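Local coordinates for protein putative esterase (Uncultured bacterium, PDB 7C4D) that probably hydrolyses carboxylic ester bonds, being a putative esterase of the alpha/beta hydrolase fold from an uncultured marine bacterium, at residues Ser63-Asp68 / Lys189-Ser194; Asp67-Glu72 / Ile200-Gly205; Tyr33-Asn38 / Leu54-Asn59; Glu156-Leu161 / Phe173-Ile178; Glu72-Asp77 / Gly99-Trp104. All blocks are in the same frame, centred on the assembly; numbering follows the deposited sequence.

Interaction 1 (Ser63-Asp68 / Lys189-Ser194); sequences SPHADD and KINIDS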
# COMPACT_ATOMS: atom_id res chain seq x y z
N SER A 63 11.38 7.34 2.16
CA SER A 63 12.25 6.29 1.65
C SER A 63 13.03 6.73 0.40
O SER A 63 12.70 7.75 -0.22
CB SER A 63 11.47 5.00 1.47
OG SER A 63 11.61 4.16 2.61
N PRO A 64 14.13 6.04 0.01
CA PRO A 64 14.94 6.44 -1.14
C PRO A 64 14.20 6.26 -2.46
O PRO A 64 13.30 5.42 -2.55
CB PRO A 64 16.14 5.47 -1.14
CG PRO A 64 16.15 4.80 0.21
CD PRO A 64 14.72 4.88 0.71
N HIS A 65 14.59 7.05 -3.46
CA HIS A 65 14.03 7.05 -4.80
C HIS A 65 14.82 6.09 -5.67
O HIS A 65 15.97 5.78 -5.36
CB HIS A 65 14.00 8.47 -5.34
CG HIS A 65 12.94 9.31 -4.72
ND1 HIS A 65 12.35 10.35 -5.39
CD2 HIS A 65 12.35 9.26 -3.50
CE1 HIS A 65 11.46 10.94 -4.62
NE2 HIS A 65 11.44 10.29 -3.45
N ALA A 66 14.14 5.53 -6.68
CA ALA A 66 14.68 4.65 -7.71
C ALA A 66 13.73 4.66 -8.91
O ALA A 66 12.63 5.18 -8.81
CB ALA A 66 14.92 3.25 -7.17
N ASP A 67 14.21 4.17 -10.07
CA ASP A 67 13.46 4.23 -11.32
C ASP A 67 12.56 3.01 -11.45
O ASP A 67 11.41 3.15 -11.84
CB ASP A 67 14.40 4.31 -12.53
CG ASP A 67 15.24 5.57 -12.56
OD1 ASP A 67 14.64 6.67 -12.56
OD2 ASP A 67 16.48 5.44 -12.56
N ASP A 68 13.12 1.84 -11.14
CA ASP A 68 12.39 0.59 -11.08
C ASP A 68 11.55 0.54 -9.79
O ASP A 68 12.06 0.73 -8.68
CB ASP A 68 13.36 -0.60 -11.08
CG ASP A 68 12.64 -1.93 -11.07
OD1 ASP A 68 11.57 -1.98 -11.65
OD2 ASP A 68 13.16 -2.88 -10.46
N LYS A 189 7.62 14.87 -2.55
CA LYS A 189 8.59 13.98 -1.92
C LYS A 189 8.59 12.62 -2.61
O LYS A 189 9.54 11.87 -2.45
CB LYS A 189 8.36 13.83 -0.41
CG LYS A 189 7.03 13.24 0.02
CD LYS A 189 6.60 13.76 1.37
CE LYS A 189 5.72 12.79 2.12
NZ LYS A 189 5.33 13.35 3.42
N ILE A 190 7.51 12.32 -3.35
CA ILE A 190 7.37 11.07 -4.11
C ILE A 190 7.96 11.18 -5.52
O ILE A 190 7.82 12.20 -6.19
CB ILE A 190 5.89 10.64 -4.18
CG1 ILE A 190 4.99 11.80 -4.61
CG2 ILE A 190 5.45 10.05 -2.85
CD1 ILE A 190 3.60 11.36 -5.03
N ASN A 191 8.54 10.08 -6.00
CA ASN A 191 9.10 9.96 -7.34
C ASN A 191 8.01 9.70 -8.37
O ASN A 191 7.84 8.56 -8.84
CB ASN A 191 10.15 8.85 -7.37
CG ASN A 191 11.01 8.84 -8.61
OD1 ASN A 191 10.73 9.57 -9.56
ND2 ASN A 191 12.04 8.01 -8.60
N ILE A 192 7.25 10.76 -8.69
CA ILE A 192 6.15 10.75 -9.64
C ILE A 192 6.61 10.19 -10.99
O ILE A 192 5.86 9.49 -11.67
CB ILE A 192 5.55 12.16 -9.76
CG1 ILE A 192 5.31 12.75 -8.36
CG2 ILE A 192 4.31 12.20 -10.64
CD1 ILE A 192 4.05 13.53 -8.20
N ASP A 193 7.85 10.46 -11.38
CA ASP A 193 8.34 10.01 -12.67
C ASP A 193 8.45 8.49 -12.71
O ASP A 193 8.02 7.87 -13.69
CB ASP A 193 9.67 10.67 -13.07
CG ASP A 193 10.00 10.42 -14.54
OD1 ASP A 193 9.24 10.92 -15.40
OD2 ASP A 193 10.97 9.68 -14.81
N SER A 194 9.08 7.92 -11.68
CA SER A 194 9.20 6.47 -11.60
C SER A 194 7.81 5.83 -11.55
O SER A 194 7.55 4.82 -12.21
CB SER A 194 10.10 6.02 -10.46
OG SER A 194 10.03 4.60 -10.27
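His65 and Ser194 supply the two hydrogen bonds that join residues 63-68 to residues 189-194. His65 NE2 donates to Lys189 O at 2.7 Å; the oxygen lies in the imidazole plane at the ring edge, yet the N-H...O angle of 131° makes this a bent bond. Ser194 OG donates to Asp67 O at 2.5 Å, a short approach from above the carbonyl plane. Ser194 OG is anti to its own backbone N (chi1 170°), which turns it to the 63-68 loop. Asn198 ND2 also donates to Asp67 O, giving that carbonyl a second partner.

A capping bond fixes the orientation of Asn191, the N-cap of helix 192-196. Asn191 OD1 accepts from Ser194 N at 3.2 Å through a nearly straight N-H...O bond. The same residue centres an inverse gamma turn. Helix 192-196 belongs to the segment between central strands 113-119 and 217-222, where alpha/beta hydrolases commonly carry their cap insertion, so the loop after strand 51-55 probably docks here on cap structure.

Van der Waals contact fills the space between the two bonds. The His65 ring and the Asn191 amide have planes only 10° apart, and His65 ND1 comes to 3.3 Å from Asn191 CB. Asn191 ND2 is 2.9 Å from Ala66 O, but the angle is too poor for a hydrogen bond; ND2 binds Asn59 OD1 instead, which also accepts from Ala66 N.

Electrostatically, Asp67 OD1 and Asp193 OD2 stand 5.3 Å apart, close enough for a mild repulsion, which the N-terminal end of the helix may partly offset.

Interaction 2 (Asp67-Glu72 / Ile200-Gly205); sequences DDMSYE and INIMSG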
# COMPACT_ATOMS: atom_id res chain seq x y z
N ASP A 67 14.21 4.17 -10.07
CA ASP A 67 13.46 4.23 -11.32
C ASP A 67 12.56 3.01 -11.45
O ASP A 67 11.41 3.15 -11.84
CB ASP A 67 14.40 4.31 -12.53
CG ASP A 67 15.24 5.57 -12.56
OD1 ASP A 67 14.64 6.67 -12.56
OD2 ASP A 67 16.48 5.44 -12.56
N ASP A 68 13.12 1.84 -11.14
CA ASP A 68 12.39 0.59 -11.08
C ASP A 68 11.55 0.54 -9.79
O ASP A 68 12.06 0.73 -8.68
CB ASP A 68 13.36 -0.60 -11.08
CG ASP A 68 12.64 -1.93 -11.07
OD1 ASP A 68 11.57 -1.98 -11.65
OD2 ASP A 68 13.16 -2.88 -10.46
N MET A 69 10.25 0.28 -9.97
CA MET A 69 9.28 0.05 -8.92
C MET A 69 8.50 -1.24 -9.19
O MET A 69 7.31 -1.30 -8.93
CB MET A 69 8.23 1.16 -8.99
CG MET A 69 8.47 2.27 -8.07
SD MET A 69 7.09 3.38 -8.26
CE MET A 69 5.98 2.75 -7.01
N SER A 70 9.16 -2.26 -9.73
CA SER A 70 8.51 -3.54 -9.97
C SER A 70 8.24 -4.21 -8.61
O SER A 70 8.89 -3.85 -7.64
CB SER A 70 9.41 -4.37 -10.83
OG SER A 70 10.44 -4.96 -10.05
N TYR A 71 7.34 -5.20 -8.56
CA TYR A 71 6.93 -5.85 -7.33
C TYR A 71 8.08 -6.72 -6.87
O TYR A 71 8.24 -7.00 -5.67
CB TYR A 71 5.62 -6.63 -7.51
CG TYR A 71 4.40 -5.75 -7.53
CD1 TYR A 71 4.10 -4.97 -6.42
CD2 TYR A 71 3.50 -5.74 -8.60
CE1 TYR A 71 3.03 -4.10 -6.40
CE2 TYR A 71 2.38 -4.92 -8.57
CZ TYR A 71 2.15 -4.09 -7.47
OH TYR A 71 1.08 -3.25 -7.32
N GLU A 72 8.90 -7.11 -7.84
CA GLU A 72 10.08 -7.90 -7.54
C GLU A 72 11.02 -7.08 -6.66
O GLU A 72 11.54 -7.57 -5.66
CB GLU A 72 10.75 -8.33 -8.85
CG GLU A 72 12.07 -9.04 -8.68
CD GLU A 72 11.94 -10.45 -8.13
OE1 GLU A 72 12.75 -10.79 -7.25
OE2 GLU A 72 11.05 -11.19 -8.60
N ILE A 200 2.36 0.07 -15.57
CA ILE A 200 2.04 -1.26 -16.05
C ILE A 200 2.50 -2.31 -15.01
O ILE A 200 1.80 -3.29 -14.77
CB ILE A 200 2.65 -1.47 -17.46
CG1 ILE A 200 1.99 -0.58 -18.52
CG2 ILE A 200 2.67 -2.94 -17.90
CD1 ILE A 200 0.48 -0.58 -18.47
N ASN A 201 3.71 -2.12 -14.48
CA ASN A 201 4.30 -2.94 -13.43
C ASN A 201 3.39 -2.99 -12.21
O ASN A 201 3.24 -4.05 -11.59
CB ASN A 201 5.68 -2.41 -13.02
CG ASN A 201 6.80 -2.87 -13.91
OD1 ASN A 201 6.57 -3.63 -14.84
ND2 ASN A 201 8.02 -2.44 -13.63
N ILE A 202 2.77 -1.85 -11.91
CA ILE A 202 2.04 -1.65 -10.67
C ILE A 202 0.66 -2.31 -10.80
O ILE A 202 0.15 -2.84 -9.81
CB ILE A 202 1.98 -0.14 -10.34
CG1 ILE A 202 3.33 0.39 -9.85
CG2 ILE A 202 0.87 0.19 -9.34
CD1 ILE A 202 3.33 1.90 -9.69
N MET A 203 0.12 -2.34 -12.04
CA MET A 203 -1.23 -2.86 -12.28
C MET A 203 -1.23 -4.32 -12.74
O MET A 203 -2.30 -4.88 -12.93
CB MET A 203 -2.03 -2.04 -13.30
CG MET A 203 -2.20 -0.59 -12.93
SD MET A 203 -3.40 -0.42 -11.61
CE MET A 203 -2.82 1.07 -10.82
N SER A 204 -0.04 -4.94 -12.82
CA SER A 204 0.14 -6.28 -13.34
C SER A 204 -0.21 -7.35 -12.31
O SER A 204 -0.13 -7.11 -11.10
CB SER A 204 1.55 -6.46 -13.82
OG SER A 204 2.40 -6.67 -12.71
N GLY A 205 -0.57 -8.54 -12.82
CA GLY A 205 -1.00 -9.68 -12.04
C GLY A 205 0.18 -10.48 -11.55
O GLY A 205 1.26 -10.39 -12.14
O HOH W 1 5.83 -5.16 -11.16
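Ser70 and Asn201 bring the two backbones closest, with their CA atoms 5.5 Å apart, where the turn entering helix 71-84 passes helix 199-203. A water spans the gap: it accepts from Tyr71 N at 3.0 Å and donates to Asn201 O at 2.9 Å. Ser204 OG, 3.0 Å from Asn201 O, donates to the same carbonyl, so two donors grip this oxygen.

Tyr71 makes the one direct hydrogen bond between the segments. Its OH donates to Ile202 O at 2.7 Å, in the carbonyl plane and on a lone pair, with a C=O...O angle of 132°. Tyr71 CG lies anti to the carbonyl carbon (chi1 -77°), beside the backbone N, and the ring lies against residues 201-202, with CE2 3.3 Å from Asn201 O. The apolar share falls to Met69, whose chain bends at chi3 and brings CE to 3.9 Å from Ile202 CD1.

The turn itself is braced locally. Asp68 OD1 accepts from Ser70 N at 3.1 Å, an Asx turn, and Ser70 is the N-cap of helix 71-84. Ser70 CB also packs on Asn201 ND2, whose hydrogen-bond partner is Asn198 OD1.

Helix 97-108 lies against the Tyr71 ring, with Met97, Lys100 and Thr101 touching it and the Trp104 ring meeting it at about 25°; Lys100 NZ also binds Ser204 O. Tyr71 thus stands between helix 199-203 and the helix that follows the probable nucleophile elbow, while Met203 packs onto helix 131-144.

Interaction 3 (Tyr33-Asn38 / Leu54-Asn59); sequences YGSGDN and LIDQRN. With SO4 (sulfate ion), chain E.
The Asp56 carboxylate is the flat group that meets residues 33-38. Gly36 N approaches nearly along the C-O axis of Asp56 OD1, at 2.9 Å and with an N-H...O angle of 171°. Asp56 CG is anti to the carbonyl carbon (chi1 -72°), beside the backbone N. Ser35 CB stands off the carboxylate plane, 3.4 Å from Asp56 OD1. The other oxygen, OD2, accepts from Arg62 N. The second flat group, the Asn38 amide, points ND2 at a sulfate ion, bonding its O1 at 2.8 Å; the ion, probably from the crystallisation liquor, is also bonded by Trp39, His256 and Gly31.

Gly36 lies against Leu54: a beta carbon on it would fall 3.1 Å from Leu54 CB. Leu54 CD1 reaches 3.9 Å from Gly36 O. Ser35 OG accepts from Asp37 N at 3.3 Å, an ST turn, and the chain enters a 3-10 segment. An alanine at Asp56 would probably leave Gly36 N and Arg62 N without their acceptor and the 33-38 turn less firmly placed.

Strands 25-29 and 51-55 are parallel neighbours in the central sheet of this alpha/beta hydrolase: residues 33-38 lead from the first to helix 40-46; the other segment starts on the second, heading toward helix 71-84.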
# COMPACT_ATOMS: atom_id res chain seq x y z
N TYR A 33 1.19 6.34 -3.53
CA TYR A 33 0.96 7.70 -3.03
C TYR A 33 0.75 7.76 -1.50
O TYR A 33 0.47 8.85 -0.99
CB TYR A 33 -0.16 8.45 -3.76
CG TYR A 33 -0.08 8.35 -5.26
CD1 TYR A 33 0.99 8.92 -5.93
CD2 TYR A 33 -1.06 7.72 -6.00
CE1 TYR A 33 1.12 8.82 -7.30
CE2 TYR A 33 -0.95 7.62 -7.39
CZ TYR A 33 0.15 8.16 -8.03
OH TYR A 33 0.30 8.09 -9.39
N GLY A 34 0.81 6.62 -0.78
CA GLY A 34 0.64 6.63 0.67
C GLY A 34 1.98 6.62 1.39
O GLY A 34 3.02 6.66 0.74
N SER A 35 1.96 6.56 2.73
CA SER A 35 3.14 6.27 3.52
C SER A 35 2.71 5.61 4.83
O SER A 35 1.53 5.33 5.02
CB SER A 35 3.96 7.50 3.79
OG SER A 35 3.25 8.36 4.65
N GLY A 36 3.69 5.32 5.70
CA GLY A 36 3.39 4.78 7.01
C GLY A 36 2.49 5.71 7.81
O GLY A 36 1.62 5.23 8.54
N ASP A 37 2.62 7.04 7.57
CA ASP A 37 1.81 8.03 8.26
C ASP A 37 0.32 7.80 8.14
O ASP A 37 -0.43 8.22 9.02
CB ASP A 37 2.15 9.47 7.85
CG ASP A 37 3.47 9.91 8.47
OD1 ASP A 37 4.02 9.18 9.29
OD2 ASP A 37 3.93 10.97 8.11
N ASN A 38 -0.14 7.18 7.05
CA ASN A 38 -1.58 6.97 6.91
C ASN A 38 -2.04 5.82 7.83
O ASN A 38 -3.23 5.58 7.95
CB ASN A 38 -1.96 6.76 5.44
CG ASN A 38 -1.60 7.96 4.57
OD1 ASN A 38 -1.93 9.09 4.91
ND2 ASN A 38 -0.94 7.74 3.46
N LEU A 54 5.90 0.49 10.58
CA LEU A 54 5.26 1.30 9.55
C LEU A 54 6.36 1.69 8.56
O LEU A 54 7.22 2.52 8.88
CB LEU A 54 4.64 2.55 10.16
CG LEU A 54 3.62 2.36 11.28
CD1 LEU A 54 3.17 3.72 11.76
CD2 LEU A 54 2.40 1.61 10.78
N ILE A 55 6.33 1.01 7.41
CA ILE A 55 7.38 1.09 6.39
C ILE A 55 6.91 2.06 5.32
O ILE A 55 5.71 2.11 5.00
CB ILE A 55 7.62 -0.33 5.84
CG1 ILE A 55 8.49 -1.17 6.79
CG2 ILE A 55 8.17 -0.30 4.43
CD1 ILE A 55 9.90 -0.77 6.76
N ASP A 56 7.84 2.92 4.85
CA ASP A 56 7.64 3.75 3.66
C ASP A 56 8.27 2.95 2.52
O ASP A 56 9.40 2.50 2.64
CB ASP A 56 8.30 5.13 3.79
CG ASP A 56 7.63 6.12 4.74
OD1 ASP A 56 6.54 5.83 5.22
OD2 ASP A 56 8.17 7.20 4.95
N GLN A 57 7.50 2.62 1.48
CA GLN A 57 8.08 1.84 0.39
C GLN A 57 8.89 2.74 -0.55
O GLN A 57 8.75 3.97 -0.47
CB GLN A 57 6.97 1.09 -0.33
CG GLN A 57 6.37 -0.00 0.55
CD GLN A 57 5.29 -0.71 -0.20
OE1 GLN A 57 5.53 -1.70 -0.89
NE2 GLN A 57 4.11 -0.12 -0.13
N ARG A 58 9.72 2.13 -1.43
CA ARG A 58 10.53 2.90 -2.38
C ARG A 58 9.67 3.94 -3.10
O ARG A 58 8.50 3.69 -3.40
CB ARG A 58 11.29 1.96 -3.32
CG ARG A 58 10.45 1.27 -4.39
CD ARG A 58 11.32 0.70 -5.49
NE ARG A 58 12.30 -0.17 -4.87
CZ ARG A 58 13.45 -0.54 -5.43
NH1 ARG A 58 13.74 -0.12 -6.65
NH2 ARG A 58 14.29 -1.33 -4.78
N ASN A 59 10.25 5.15 -3.27
CA ASN A 59 9.68 6.30 -3.96
C ASN A 59 8.59 7.00 -3.15
O ASN A 59 7.91 7.89 -3.67
CB ASN A 59 9.23 5.98 -5.40
CG ASN A 59 10.39 5.67 -6.33
OD1 ASN A 59 11.50 6.21 -6.19
ND2 ASN A 59 10.15 4.77 -7.27
S SO4 E . -2.38 4.23 2.30
O1 SO4 E . -1.27 5.04 2.71
O2 SO4 E . -2.55 4.38 0.87
O3 SO4 E . -2.13 2.83 2.59
O4 SO4 E . -3.58 4.65 2.97

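Interaction 4 (Glu156-Leu161 / Phe173-Ile178); sequences EIETQL and FLLKNI
Leu175 pushes both methyls into the flank of helix 154-164, where they overlap Ile157 and Glu158. Its CG is anti to the carbonyl carbon (chi1 -86°). From there CD2 lies 3.8 Å from Ile157 CG2, while CD1 lies 3.7 Å from Glu158 CG. The Glu158 chain crosses Leu175 at about a right angle; its carboxylate leads away and makes a long, weak ion pair with Arg171. Leu161 slides past Leu175 in the opposite direction, Leu161 CD2 being 4.2 Å from Leu175 CG, and also borders Leu174. Farther along, Ile157 and Ile178 meet tip to tip, with Ile157 CG2 and Ile178 CD1 4.0 Å apart.

An alanine at Leu175 would probably open a gap facing Ile157, Glu158 and Leu161, since every contact just listed for the residue is made by CG or its methyls.

The backbone turns sharply after this residue, in a type I beta turn from Leu175 to Ile178. Leu174 O accepts from Asn177 N at 3.0 Å and from Asn177 ND2 at 3.2 Å, both from the same face of its carbonyl plane, and ND2 also binds Tyr33 O. The two helices belong to the segment between strands 113-119 and 217-222, consistent with the cap of alpha/beta hydrolases.

No hydrogen bond crosses between the two segments, so their association here rests on van der Waals contact and burial of aliphatic carbon.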
# COMPACT_ATOMS: atom_id res chain seq x y z
N GLU A 156 -2.83 26.87 -2.36
CA GLU A 156 -2.92 27.08 -3.80
C GLU A 156 -2.92 25.73 -4.51
O GLU A 156 -3.77 25.49 -5.37
CB GLU A 156 -1.81 28.00 -4.32
CG GLU A 156 -1.56 29.24 -3.48
CD GLU A 156 -2.78 30.04 -3.06
OE1 GLU A 156 -3.45 30.61 -3.94
OE2 GLU A 156 -3.06 30.10 -1.84
N ILE A 157 -1.97 24.86 -4.13
CA ILE A 157 -1.84 23.52 -4.67
C ILE A 157 -3.18 22.80 -4.52
O ILE A 157 -3.59 22.04 -5.39
CB ILE A 157 -0.71 22.72 -3.99
CG1 ILE A 157 0.45 23.61 -3.50
CG2 ILE A 157 -0.24 21.57 -4.87
CD1 ILE A 157 1.66 23.66 -4.43
N GLU A 158 -3.86 23.08 -3.39
CA GLU A 158 -5.13 22.46 -3.06
C GLU A 158 -6.20 22.87 -4.08
O GLU A 158 -6.91 22.02 -4.61
CB GLU A 158 -5.54 22.80 -1.63
CG GLU A 158 -6.71 21.97 -1.11
CD GLU A 158 -7.80 22.74 -0.39
OE1 GLU A 158 -7.79 23.99 -0.45
OE2 GLU A 158 -8.66 22.08 0.23
N THR A 159 -6.27 24.18 -4.37
CA THR A 159 -7.27 24.74 -5.27
C THR A 159 -6.95 24.37 -6.72
O THR A 159 -7.85 24.31 -7.56
CB THR A 159 -7.45 26.25 -5.05
OG1 THR A 159 -6.17 26.87 -5.09
CG2 THR A 159 -8.14 26.58 -3.75
N GLN A 160 -5.66 24.11 -7.01
CA GLN A 160 -5.23 23.62 -8.31
C GLN A 160 -5.75 22.20 -8.55
O GLN A 160 -6.23 21.89 -9.64
CB GLN A 160 -3.70 23.65 -8.42
CG GLN A 160 -3.13 25.01 -8.76
CD GLN A 160 -1.64 25.05 -8.55
OE1 GLN A 160 -0.87 24.48 -9.33
NE2 GLN A 160 -1.21 25.72 -7.50
N LEU A 161 -5.65 21.35 -7.51
CA LEU A 161 -6.10 19.96 -7.55
C LEU A 161 -7.62 19.89 -7.44
O LEU A 161 -8.22 18.85 -7.71
CB LEU A 161 -5.43 19.17 -6.42
CG LEU A 161 -4.48 18.04 -6.82
CD1 LEU A 161 -3.40 18.51 -7.78
CD2 LEU A 161 -3.84 17.41 -5.60
N PHE A 173 -5.09 13.37 0.66
CA PHE A 173 -4.31 12.14 0.59
C PHE A 173 -3.07 12.39 -0.27
O PHE A 173 -1.92 12.18 0.17
CB PHE A 173 -5.22 10.97 0.16
CG PHE A 173 -4.48 9.67 -0.05
CD1 PHE A 173 -4.18 8.83 1.02
CD2 PHE A 173 -4.03 9.33 -1.31
CE1 PHE A 173 -3.44 7.68 0.84
CE2 PHE A 173 -3.29 8.17 -1.50
CZ PHE A 173 -2.99 7.35 -0.43
N LEU A 174 -3.32 12.93 -1.48
CA LEU A 174 -2.26 13.22 -2.43
C LEU A 174 -1.37 14.36 -1.94
O LEU A 174 -0.15 14.32 -2.12
CB LEU A 174 -2.88 13.54 -3.79
CG LEU A 174 -3.62 12.37 -4.45
CD1 LEU A 174 -4.38 12.83 -5.69
CD2 LEU A 174 -2.63 11.28 -4.81
N LEU A 175 -1.99 15.34 -1.28
CA LEU A 175 -1.33 16.56 -0.85
C LEU A 175 -0.49 16.29 0.40
O LEU A 175 0.24 17.18 0.85
CB LEU A 175 -2.38 17.62 -0.52
CG LEU A 175 -2.91 18.48 -1.67
CD1 LEU A 175 -4.02 19.38 -1.17
CD2 LEU A 175 -1.80 19.31 -2.30
N LYS A 176 -0.63 15.10 1.00
CA LYS A 176 0.30 14.81 2.07
C LYS A 176 1.68 14.56 1.47
O LYS A 176 2.62 14.44 2.24
CB LYS A 176 -0.13 13.59 2.88
CG LYS A 176 -1.21 13.84 3.91
CD LYS A 176 -1.83 12.53 4.31
CE LYS A 176 -3.30 12.66 4.62
NZ LYS A 176 -3.91 11.32 4.79
N ASN A 177 1.78 14.49 0.13
CA ASN A 177 3.03 14.15 -0.54
C ASN A 177 3.83 15.38 -0.94
O ASN A 177 4.96 15.27 -1.43
CB ASN A 177 2.82 13.28 -1.77
CG ASN A 177 2.49 11.87 -1.35
OD1 ASN A 177 3.37 11.13 -0.92
ND2 ASN A 177 1.22 11.53 -1.40
N ILE A 178 3.21 16.54 -0.74
CA ILE A 178 3.94 17.77 -1.00
C ILE A 178 4.57 18.29 0.30
O ILE A 178 3.90 18.39 1.31
CB ILE A 178 3.06 18.76 -1.80
CG1 ILE A 178 3.89 19.72 -2.65
CG2 ILE A 178 2.01 19.45 -0.94
CD1 ILE A 178 3.30 19.97 -4.01

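Interaction 5 (Glu72-Asp77 / Gly99-Trp104); sequences ESMAED and GKTAMW
Thr101 and Trp104 bury most surface here, and Glu72 comes next. Thr101 points at helix 71-84 beside Met74 and Ala75. Its OG1 is anti to the carbonyl carbon (chi1 -61°) and rests 3.7 Å from Met74 CB, while its CG2 sits 3.9 Å from Ala75 N. Thr101 OG1 makes weak hydrogen bonds to Met97 O and Gln57 OE1.

Trp104 is deposited in two conformers, and the ring contacts hold for the one given. Glu72 N lies 4.2 Å above one face of its ring, displaced toward the rim. The Glu72 chain bends at chi2, and OE2 lies 3.3 Å from Trp104 CZ3, with carboxylate and ring planes 87° apart. Ala75 CB adds an apolar contact at 4.3 Å from Trp104 CB.

The axes of the two short segments approach to 8.6 Å at a crossing angle of -75°. Helix 97-108 follows the probable nucleophile elbow, as in alpha/beta hydrolases, and this contact seats it against helix 71-84.

No hydrogen bond joins the segments: small side chains, Ala75 and Thr101, stand where the backbones come nearest, and in the conformer given the polar end of Glu72 meets the indole by van der Waals contact.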
# COMPACT_ATOMS: atom_id res chain seq x y z
N GLU A 72 8.90 -7.11 -7.84
CA GLU A 72 10.08 -7.90 -7.54
C GLU A 72 11.02 -7.08 -6.66
O GLU A 72 11.54 -7.57 -5.66
CB GLU A 72 10.75 -8.33 -8.85
CG GLU A 72 12.07 -9.04 -8.68
CD GLU A 72 11.94 -10.45 -8.13
OE1 GLU A 72 12.75 -10.79 -7.25
OE2 GLU A 72 11.05 -11.19 -8.60
N SER A 73 11.22 -5.81 -7.03
CA SER A 73 12.20 -4.96 -6.37
C SER A 73 11.66 -4.53 -5.01
O SER A 73 12.41 -4.53 -4.04
CB SER A 73 12.58 -3.75 -7.22
OG SER A 73 11.50 -2.85 -7.38
N MET A 74 10.35 -4.19 -4.98
CA MET A 74 9.67 -3.80 -3.76
C MET A 74 9.65 -4.96 -2.77
O MET A 74 9.96 -4.74 -1.62
CB MET A 74 8.27 -3.24 -4.04
CG MET A 74 8.36 -1.90 -4.74
SD MET A 74 6.96 -0.78 -4.86
CE MET A 74 5.91 -1.74 -5.95
N ALA A 75 9.47 -6.20 -3.26
CA ALA A 75 9.53 -7.42 -2.47
C ALA A 75 10.91 -7.60 -1.87
O ALA A 75 11.04 -8.08 -0.74
CB ALA A 75 9.17 -8.64 -3.28
N GLU A 76 11.93 -7.24 -2.66
CA GLU A 76 13.31 -7.38 -2.22
C GLU A 76 13.64 -6.38 -1.11
O GLU A 76 14.34 -6.72 -0.16
CB GLU A 76 14.32 -7.30 -3.38
CG GLU A 76 15.62 -8.03 -3.05
CD GLU A 76 15.40 -9.51 -2.74
OE1 GLU A 76 14.54 -10.13 -3.42
OE2 GLU A 76 16.04 -10.03 -1.80
N ASP A 77 13.20 -5.13 -1.31
CA ASP A 77 13.23 -4.08 -0.29
C ASP A 77 12.66 -4.58 1.03
O ASP A 77 13.32 -4.45 2.07
CB ASP A 77 12.45 -2.84 -0.73
CG ASP A 77 13.06 -2.12 -1.93
OD1 ASP A 77 14.21 -2.47 -2.32
OD2 ASP A 77 12.39 -1.21 -2.45
N GLY A 99 -0.32 -4.47 -0.85
CA GLY A 99 -0.86 -5.83 -0.81
C GLY A 99 -0.25 -6.76 -1.86
O GLY A 99 -0.07 -7.94 -1.57
N LYS A 100 0.06 -6.22 -3.06
CA LYS A 100 0.72 -7.03 -4.09
C LYS A 100 2.16 -7.32 -3.71
O LYS A 100 2.64 -8.44 -3.90
CB LYS A 100 0.65 -6.37 -5.46
CG LYS A 100 -0.40 -7.00 -6.36
CD LYS A 100 -0.76 -6.17 -7.57
CE LYS A 100 -2.03 -6.70 -8.21
NZ LYS A 100 -2.43 -5.92 -9.39
N THR A 101 2.87 -6.31 -3.19
CA THR A 101 4.23 -6.54 -2.69
C THR A 101 4.20 -7.66 -1.66
O THR A 101 5.04 -8.55 -1.67
CB THR A 101 4.80 -5.24 -2.11
OG1 THR A 101 4.85 -4.24 -3.12
CG2 THR A 101 6.16 -5.35 -1.47
N ALA A 102 3.19 -7.61 -0.78
CA ALA A 102 3.16 -8.56 0.32
C ALA A 102 2.89 -9.97 -0.22
O ALA A 102 3.53 -10.92 0.20
CB ALA A 102 2.12 -8.12 1.34
N MET A 103 1.96 -10.08 -1.18
CA MET A 103 1.66 -11.36 -1.82
C MET A 103 2.89 -11.90 -2.57
O MET A 103 3.23 -13.08 -2.38
CB MET A 103 0.46 -11.23 -2.74
CG MET A 103 -0.84 -11.17 -2.01
SD MET A 103 -2.23 -11.29 -3.13
CE MET A 103 -2.36 -9.61 -3.77
N TRP A 104 3.60 -11.03 -3.33
CA TRP A 104 4.86 -11.39 -4.00
C TRP A 104 5.86 -11.94 -2.99
O TRP A 104 6.34 -13.05 -3.16
CB TRP A 104 5.47 -10.20 -4.75
CG TRP A 104 5.11 -10.15 -6.20
CD1 TRP A 104 3.92 -9.75 -6.74
CD2 TRP A 104 5.95 -10.53 -7.31
NE1 TRP A 104 3.96 -9.84 -8.11
CE2 TRP A 104 5.19 -10.32 -8.48
CE3 TRP A 104 7.26 -11.00 -7.42
CZ2 TRP A 104 5.71 -10.58 -9.75
CZ3 TRP A 104 7.77 -11.26 -8.67
CH2 TRP A 104 7.01 -11.05 -9.83

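In the fold
Interactions 3 and 5 are the buried contacts: interaction 3 ties loops at neighbouring sheet strands by one straight carboxylate bond, and interaction 5 packs two helices without any. The Arg58-Asp77 salt bridge joins them. Interactions 1 and 2 are partly buried and share Asp67 and Asp68; they fix the loop before helix 71-84 and the start of that helix to short helices of the probable cap, through side-chain bonds to carbonyls and, in interaction 2, a water. Helix 71-84 serves interactions 2 and 5 alike. Interaction 4, the most peripheral, is aliphatic and lies about 28 Å from interaction 5 between centres, yet Asn177 and Lys176 connect it to interactions 1 and 3.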